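Long-range contact in molybdopterin biosynthesis enzyme, MoaB (Thermus thermophilus, PDB 2IS8), which probably binds molybdopterin and takes part in biosynthesis of the molybdenum cofactor: residues B[4-9]-B[67-72]. Residues are numbered along the deposited sequence; the frame is centred on the assembly and turned at random.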
loop_
_atom_site.group_PDB
_atom_site.type_symbol
_atom_site.label_atom_id
_atom_site.label_comp_id
_atom_site.label_asym_id
_atom_site.label_seq_id
_atom_site.Cartn_x
_atom_site.Cartn_y
_atom_site.Cartn_z
ATOM N N VAL B 4 5.794 -13.935 -21.442
ATOM C CA VAL B 4 5.090 -14.143 -20.186
ATOM C C VAL B 4 5.101 -15.583 -19.705
ATOM O O VAL B 4 5.018 -16.514 -20.501
ATOM C CB VAL B 4 3.615 -13.714 -20.325
ATOM C CG1 VAL B 4 2.889 -13.817 -18.983
ATOM C CG2 VAL B 4 3.543 -12.302 -20.860
ATOM N N GLY B 5 5.184 -15.746 -18.390
ATOM C CA GLY B 5 5.138 -17.062 -17.782
ATOM C C GLY B 5 3.951 -17.081 -16.833
ATOM O O GLY B 5 3.750 -16.127 -16.076
ATOM N N ILE B 6 3.152 -18.143 -16.882
ATOM C CA ILE B 6 1.985 -18.273 -16.014
ATOM C C ILE B 6 2.243 -19.416 -15.037
ATOM O O ILE B 6 2.394 -20.567 -15.439
ATOM C CB ILE B 6 0.702 -18.563 -16.840
ATOM C CG1 ILE B 6 0.431 -17.392 -17.792
ATOM C CG2 ILE B 6 -0.494 -18.774 -15.910
ATOM C CD1 ILE B 6 -0.685 -17.645 -18.781
ATOM N N LEU B 7 2.306 -19.084 -13.750
ATOM C CA LEU B 7 2.564 -20.076 -12.715
ATOM C C LEU B 7 1.346 -20.292 -11.828
ATOM O O LEU B 7 0.966 -19.406 -11.062
ATOM C CB LEU B 7 3.742 -19.630 -11.848
ATOM C CG LEU B 7 4.174 -20.593 -10.738
ATOM C CD1 LEU B 7 4.636 -21.903 -11.355
ATOM C CD2 LEU B 7 5.286 -19.967 -9.919
ATOM N N THR B 8 0.734 -21.472 -11.925
ATOM C CA THR B 8 -0.437 -21.785 -11.110
ATOM C C THR B 8 -0.009 -22.464 -9.811
ATOM O O THR B 8 0.460 -23.604 -9.811
ATOM C CB THR B 8 -1.421 -22.688 -11.875
ATOM O OG1 THR B 8 -1.921 -21.970 -13.010
ATOM C CG2 THR B 8 -2.593 -23.087 -10.981
ATOM N N VAL B 9 -0.174 -21.753 -8.701
ATOM C CA VAL B 9 0.280 -22.240 -7.404
ATOM C C VAL B 9 -0.837 -22.966 -6.664
ATOM O O VAL B 9 -1.909 -22.406 -6.434
ATOM C CB VAL B 9 0.805 -21.092 -6.522
ATOM C CG1 VAL B 9 1.372 -21.636 -5.220
ATOM C CG2 VAL B 9 1.853 -20.282 -7.271
ATOM N N LEU B 67 3.220 -14.089 -14.161
ATOM C CA LEU B 67 1.916 -13.971 -13.542
ATOM C C LEU B 67 1.649 -15.252 -12.776
ATOM O O LEU B 67 1.416 -16.303 -13.374
ATOM C CB LEU B 67 0.831 -13.777 -14.607
ATOM C CG LEU B 67 0.941 -12.528 -15.485
ATOM C CD1 LEU B 67 -0.157 -12.543 -16.552
ATOM C CD2 LEU B 67 0.815 -11.278 -14.616
ATOM N N THR B 68 1.729 -15.179 -11.454
ATOM C CA THR B 68 1.422 -16.352 -10.643
ATOM C C THR B 68 -0.053 -16.178 -10.322
ATOM O O THR B 68 -0.575 -15.061 -10.381
ATOM C CB THR B 68 2.206 -16.390 -9.299
ATOM O OG1 THR B 68 1.732 -15.354 -8.425
ATOM C CG2 THR B 68 3.690 -16.208 -9.536
ATOM N N ASN B 69 -0.740 -17.270 -10.017
ATOM C CA ASN B 69 -2.136 -17.176 -9.636
ATOM C C ASN B 69 -2.388 -18.157 -8.502
ATOM O O ASN B 69 -1.912 -19.293 -8.536
ATOM C CB ASN B 69 -3.078 -17.446 -10.822
ATOM C CG ASN B 69 -2.987 -18.872 -11.348
ATOM O OD1 ASN B 69 -2.248 -19.158 -12.297
ATOM N ND2 ASN B 69 -3.739 -19.774 -10.732
ATOM N N GLY B 70 -3.098 -17.685 -7.482
ATOM C CA GLY B 70 -3.419 -18.509 -6.327
ATOM C C GLY B 70 -2.488 -18.358 -5.136
ATOM O O GLY B 70 -1.364 -17.875 -5.273
ATOM N N GLY B 71 -2.967 -18.776 -3.963
ATOM C CA GLY B 71 -2.168 -18.715 -2.749
ATOM C C GLY B 71 -1.985 -17.327 -2.166
ATOM O O GLY B 71 -1.017 -17.079 -1.451
ATOM N N THR B 72 -2.913 -16.424 -2.459
ATOM C CA THR B 72 -2.820 -15.056 -1.956
ATOM C C THR B 72 -3.884 -14.744 -0.909
ATOM O O THR B 72 -3.978 -13.610 -0.437
ATOM C CB THR B 72 -2.955 -14.025 -3.103
ATOM O OG1 THR B 72 -4.264 -14.109 -3.679
ATOM C CG2 THR B 72 -1.913 -14.289 -4.184
HETATM O O HOH W 1 -3.916 -21.498 -8.128
#
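Thr8 and Asn69 meet obliquely on one face of two neighbouring parallel strands, whose segment axes run 16° apart. Asn69 CG sits between its own backbone N and carbonyl carbon (chi1 65°), which swings the amide across to the other strand: OD1 lies 2.9 Å from Thr8 OG1, while ND2 rests 3.5 Å from Thr8 CG2. The Thr8 hydroxyl is hydrogen-bonded to Asp20. Ile6 and Leu67 share this face, both touching Ile26 of helix 21-30.

On the reverse face Leu7 packs beside Thr68, methyl CD2 against methyl CG2 at 4.1 Å; the Thr68 hydroxyl bonds Asn127 instead, and Leu7 continues onto helix 47-60. Backbone bonds fix the register: Leu67 N to Gly5 O is nearly straight (168°), Leu7 N binds Leu67 O, and Asn69 N binds Leu7 O through a less straight bond. Val9 N to Asn69 O, 3.0 Å, closes the series, and a water donates to both Val9 O and Asn69 O.

At Gly70 the chain leaves the strand with a positive phi, at which a side chain would jam against the preceding carbonyl oxygen. Parallel central strands covered by helices on both faces, with the loop of Gly70 and Gly71 following the C-terminal end of strand 65-69, are characteristic of the alpha/beta MogA/MoaB fold.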